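Local atomic coordinates of 4-hydroxy-tetrahydrodipicolinate synthase (Aquifex aeolicus, PDB entry 2EHH), a protein that probably catalyses the condensation of pyruvate with L-aspartate beta-semialdehyde to 4-hydroxy-tetrahydrodipicolinate, a step of lysine biosynthesis. Residues E162-N166 / M167-S171; H237-F240 / K241-F244. All coordinates share one frame; numbering follows the deposited sequence.

How the interactions relate
Interaction 1 is the turn from strand 157-162 of the TIM barrel into helix 167-177, and interaction 2 is the C-terminal part of helix 226-242 and the residues that continue it. Within one chain they do not touch: their centres are 20 Å apart and their nearest atoms about 8 Å. They do meet across the subunit interface, where His237 of one subunit packs on Asp168 and Ser171 of the other. Each also approaches the predicted active site. The side chain of Glu162 lies about 6 Å from that of Lys161, the predicted Schiff-base lysine, and the side chain of Phe244 lies about 7 Å from that of Thr44, predicted to bind pyruvate.

Interaction 1 of 2, residues E162-N166 / M167-S171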
loop_
_atom_site.group_PDB
_atom_site.type_symbol
_atom_site.label_atom_id
_atom_site.label_comp_id
_atom_site.label_asym_id
_atom_site.label_seq_id
_atom_site.Cartn_x
_atom_site.Cartn_y
_atom_site.Cartn_z
ATOM N N GLU A 162 -9.238 17.938 -3.079
ATOM C CA GLU A 162 -8.633 16.630 -3.269
ATOM C C GLU A 162 -7.153 16.537 -2.918
ATOM O O GLU A 162 -6.296 17.041 -3.645
ATOM C CB GLU A 162 -8.837 16.176 -4.717
ATOM C CG GLU A 162 -10.282 15.878 -5.097
ATOM C CD GLU A 162 -10.836 14.655 -4.377
ATOM O OE1 GLU A 162 -10.048 13.729 -4.075
ATOM O OE2 GLU A 162 -12.062 14.609 -4.134
ATOM N N SER A 163 -6.864 15.908 -1.784
ATOM C CA SER A 163 -5.489 15.689 -1.355
ATOM C C SER A 163 -5.255 14.223 -1.691
ATOM O O SER A 163 -5.334 13.354 -0.819
ATOM C CB SER A 163 -5.332 15.904 0.153
ATOM O OG SER A 163 -5.577 17.252 0.500
ATOM N N THR A 164 -5.004 13.967 -2.971
ATOM C CA THR A 164 -4.774 12.623 -3.496
ATOM C C THR A 164 -3.727 12.683 -4.601
ATOM O O THR A 164 -3.700 13.629 -5.381
ATOM C CB THR A 164 -6.068 12.035 -4.120
ATOM O OG1 THR A 164 -5.754 10.845 -4.857
ATOM C CG2 THR A 164 -6.701 13.037 -5.081
ATOM N N PRO A 165 -2.845 11.677 -4.678
ATOM C CA PRO A 165 -1.816 11.675 -5.723
ATOM C C PRO A 165 -2.326 11.010 -7.006
ATOM O O PRO A 165 -1.595 10.891 -7.985
ATOM C CB PRO A 165 -0.689 10.877 -5.080
ATOM C CG PRO A 165 -1.451 9.826 -4.333
ATOM C CD PRO A 165 -2.569 10.633 -3.673
ATOM N N ASN A 166 -3.585 10.590 -6.996
ATOM C CA ASN A 166 -4.178 9.912 -8.144
ATOM C C ASN A 166 -4.823 10.868 -9.154
ATOM O O ASN A 166 -5.984 11.249 -9.002
ATOM C CB ASN A 166 -5.215 8.900 -7.648
ATOM C CG ASN A 166 -5.800 8.063 -8.772
ATOM O OD1 ASN A 166 -5.449 8.237 -9.933
ATOM N ND2 ASN A 166 -6.699 7.151 -8.424
ATOM N N MET A 167 -4.078 11.245 -10.193
ATOM C CA MET A 167 -4.615 12.156 -11.206
ATOM C C MET A 167 -5.824 11.548 -11.902
ATOM O O MET A 167 -6.715 12.263 -12.356
ATOM C CB MET A 167 -3.547 12.503 -12.251
ATOM C CG MET A 167 -2.348 13.252 -11.687
ATOM S SD MET A 167 -2.787 14.828 -10.905
ATOM C CE MET A 167 -2.915 14.317 -9.170
ATOM N N ASP A 168 -5.849 10.225 -11.989
ATOM C CA ASP A 168 -6.961 9.534 -12.625
ATOM C C ASP A 168 -8.270 9.819 -11.901
ATOM O O ASP A 168 -9.335 9.866 -12.518
ATOM C CB ASP A 168 -6.713 8.035 -12.628
ATOM C CG ASP A 168 -6.752 7.454 -14.007
ATOM O OD1 ASP A 168 -7.819 7.547 -14.665
ATOM O OD2 ASP A 168 -5.712 6.908 -14.432
ATOM N N ARG A 169 -8.197 9.983 -10.586
ATOM C CA ARG A 169 -9.393 10.278 -9.808
ATOM C C ARG A 169 -9.864 11.683 -10.182
ATOM O O ARG A 169 -11.059 11.932 -10.318
ATOM C CB ARG A 169 -9.089 10.198 -8.310
ATOM C CG ARG A 169 -10.247 10.624 -7.415
ATOM C CD ARG A 169 -9.843 10.562 -5.950
ATOM N NE ARG A 169 -10.792 11.265 -5.094
ATOM C CZ ARG A 169 -11.935 10.753 -4.652
ATOM N NH1 ARG A 169 -12.287 9.513 -4.978
ATOM N NH2 ARG A 169 -12.732 11.490 -3.880
ATOM N N ILE A 170 -8.919 12.599 -10.358
ATOM C CA ILE A 170 -9.267 13.962 -10.737
ATOM C C ILE A 170 -9.970 13.926 -12.105
ATOM O O ILE A 170 -10.999 14.580 -12.307
ATOM C CB ILE A 170 -8.006 14.863 -10.821
ATOM C CG1 ILE A 170 -7.262 14.851 -9.477
ATOM C CG2 ILE A 170 -8.396 16.282 -11.206
ATOM C CD1 ILE A 170 -8.122 15.233 -8.269
ATOM N N SER A 171 -9.419 13.160 -13.041
ATOM C CA SER A 171 -10.027 13.047 -14.367
ATOM C C SER A 171 -11.458 12.554 -14.244
ATOM O O SER A 171 -12.374 13.089 -14.879
ATOM C CB SER A 171 -9.245 12.064 -15.250
ATOM O OG SER A 171 -8.037 12.634 -15.708
HETATM O O HOH W 1 -1.772 9.898 -10.947
#
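Arg169 reaches back to Glu162 where strand 157-162 of the TIM barrel passes through a short loop into helix 167-177. The grip is side-on and two-pronged: Arg169 NE gives a nearly straight bond (170°) to Glu162 OE1 at 2.8 Å, and Arg169 NH2 reaches Glu162 OE2 at 3.2 Å. The two planes are far from coplanar. NE comes to OE1 from above the carboxylate, whereas NH2 meets OE2 on its syn side, somewhat out of the carboxylate plane. The Arg169 chain, extended from CG to NE, spans the turn, while Glu162 bends at chi2 (-67°) to bring its carboxylate round.

At the aliphatic base of Glu162, Ile170 CD1 packs on Glu162 CB at 3.7 Å, and the methyl CG2 of Thr164 rests against both Ile170 CD1 and Arg169 CD. Further partners fix the charged pair: Ser160 OG bonds Glu162 OE2, Asn133 ND2 bonds OE1, and the carbonyl of Ile142 takes Arg169 NH2. A leucine in place of Arg169 would probably leave this buried carboxylate without its cationic mate and the Ile142 carbonyl without that donor.

Asn166 is the N-cap of the helix. Its CG stands anti to the backbone N (chi1 -175°), which lets Asn166 OD1 turn back over the first turn and accept two weak bonds, from Asp168 N at 2.9 Å and Arg169 N at 3.3 Å; the latter N also bonds Asn166 O. The cap residue is itself held by an ST turn, Asn166 N donating to Thr164 OG1 at 3.1 Å. Outward, Asp168 OD2 bonds Ser189 OG of the second subunit. At the start of the helix, a water accepts from Met167 N at 2.8 Å and donates to Pro165 O at 3.1 Å.

Interaction 2 of 2, residues H237-F240 / K241-F244; sequences HDLF and KVLF
In the C-terminal part of helix 226-242, the carbonyls of His237, Asp238 and Leu239 accept i-to-i+4 bonds from Lys241 N (3.0 Å to His237 O), Val242 N and Leu243 N, and Phe244 N makes an i-to-i+3 bond to Lys241 O.

On one side Lys241 runs alongside the His237 imidazole, both side chains pointing the same way. Lys241 CG lies over one face of the His237 ring, 4.1 Å from its centroid and shifted toward the rim, a CH-pi contact that places CG 3.8 Å from His237 NE2. Bends at chi2 and chi3 (-52° and -63°) carry the Lys241 chain along the ring, leaving Lys241 NZ 6.0 Å from His237 NE2. The imidazole is also engaged at the interface: NE2 makes a weak hydrogen bond to Glu172 OE2 of the second subunit, a residue that also packs against Lys241.

One helical turn apart, Leu239 and Leu243 meet through their methyls, Leu239 CD1 and Leu243 CD1 at a tight 3.4 Å. Val242 CG1 sits near the same Leu239 methyl, at 4.4 Å from CD1. The Phe244 ring turns an edge to the preceding turn, its CD2 lying 3.2 Å from Phe240 O with that oxygen in the plane of the ring. The Phe244 side chain lies about 7 Å from that of Thr44, predicted to bind pyruvate.

This part of the helix belongs to the helical region after the last barrel strand, 201-204. The helix is kinked where the amides of Asp238 and Leu239 lack a bond to the turn before, and Tyr288 OH takes up the Leu239 amide. The apolar flank faces helix 275-287, with Val242 on Leu281 and Val284 and Leu239 on Leu285, while Phe240 packs on Ser189 and Ala206 in the loops that follow barrel strands 182-185 and 201-204.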
loop_
_atom_site.group_PDB
_atom_site.type_symbol
_atom_site.label_atom_id
_atom_site.label_comp_id
_atom_site.label_asym_id
_atom_site.label_seq_id
_atom_site.Cartn_x
_atom_site.Cartn_y
_atom_site.Cartn_z
ATOM N N HIS A 237 9.230 24.483 -5.925
ATOM C CA HIS A 237 9.310 23.075 -5.541
ATOM C C HIS A 237 10.018 22.813 -4.214
ATOM O O HIS A 237 9.530 22.028 -3.400
ATOM C CB HIS A 237 9.969 22.240 -6.642
ATOM C CG HIS A 237 9.679 20.775 -6.526
ATOM N ND1 HIS A 237 8.405 20.261 -6.642
ATOM C CD2 HIS A 237 10.486 19.721 -6.259
ATOM C CE1 HIS A 237 8.440 18.955 -6.449
ATOM N NE2 HIS A 237 9.690 18.603 -6.215
ATOM N N ASP A 238 11.161 23.457 -3.989
ATOM C CA ASP A 238 11.885 23.267 -2.733
ATOM C C ASP A 238 11.023 23.662 -1.532
ATOM O O ASP A 238 11.075 23.013 -0.493
ATOM C CB ASP A 238 13.188 24.072 -2.720
ATOM C CG ASP A 238 14.268 23.453 -3.587
ATOM O OD1 ASP A 238 14.059 22.332 -4.098
ATOM O OD2 ASP A 238 15.332 24.087 -3.753
ATOM N N LEU A 239 10.235 24.727 -1.675
ATOM C CA LEU A 239 9.359 25.154 -0.587
ATOM C C LEU A 239 8.252 24.122 -0.365
ATOM O O LEU A 239 7.960 23.748 0.774
ATOM C CB LEU A 239 8.720 26.510 -0.903
ATOM C CG LEU A 239 7.716 27.024 0.137
ATOM C CD1 LEU A 239 8.438 27.343 1.436
ATOM C CD2 LEU A 239 7.008 28.264 -0.396
ATOM N N PHE A 240 7.639 23.667 -1.456
ATOM C CA PHE A 240 6.560 22.682 -1.369
ATOM C C PHE A 240 7.002 21.422 -0.630
ATOM O O PHE A 240 6.252 20.868 0.173
ATOM C CB PHE A 240 6.062 22.277 -2.764
ATOM C CG PHE A 240 5.338 23.370 -3.514
ATOM C CD1 PHE A 240 4.893 24.519 -2.866
ATOM C CD2 PHE A 240 5.071 23.223 -4.875
ATOM C CE1 PHE A 240 4.193 25.506 -3.559
ATOM C CE2 PHE A 240 4.371 24.202 -5.580
ATOM C CZ PHE A 240 3.930 25.347 -4.918
ATOM N N LYS A 241 8.220 20.966 -0.898
ATOM C CA LYS A 241 8.712 19.758 -0.244
ATOM C C LYS A 241 9.080 19.951 1.227
ATOM O O LYS A 241 8.672 19.159 2.075
ATOM C CB LYS A 241 9.915 19.194 -1.007
ATOM C CG LYS A 241 9.589 18.748 -2.430
ATOM C CD LYS A 241 8.382 17.801 -2.468
ATOM C CE LYS A 241 8.644 16.500 -1.713
ATOM N NZ LYS A 241 7.394 15.693 -1.545
ATOM N N VAL A 242 9.832 21.002 1.540
ATOM C CA VAL A 242 10.237 21.225 2.928
ATOM C C VAL A 242 9.064 21.447 3.891
ATOM O O VAL A 242 9.165 21.131 5.078
ATOM C CB VAL A 242 11.236 22.410 3.046
ATOM C CG1 VAL A 242 10.501 23.740 2.944
ATOM C CG2 VAL A 242 12.008 22.311 4.356
ATOM N N LEU A 243 7.948 21.977 3.392
ATOM C CA LEU A 243 6.787 22.210 4.252
ATOM C C LEU A 243 6.166 20.904 4.730
ATOM O O LEU A 243 5.271 20.905 5.573
ATOM C CB LEU A 243 5.738 23.051 3.522
ATOM C CG LEU A 243 5.879 24.570 3.686
ATOM C CD1 LEU A 243 7.325 24.989 3.549
ATOM C CD2 LEU A 243 5.019 25.272 2.656
ATOM N N PHE A 244 6.647 19.788 4.192
ATOM C CA PHE A 244 6.143 18.479 4.586
ATOM C C PHE A 244 7.244 17.548 5.087
ATOM O O PHE A 244 7.069 16.330 5.108
ATOM C CB PHE A 244 5.394 17.843 3.413
ATOM C CG PHE A 244 4.119 18.549 3.080
ATOM C CD1 PHE A 244 2.926 18.186 3.698
ATOM C CD2 PHE A 244 4.121 19.634 2.210
ATOM C CE1 PHE A 244 1.756 18.896 3.455
ATOM C CE2 PHE A 244 2.954 20.352 1.962
ATOM C CZ PHE A 244 1.771 19.984 2.586
#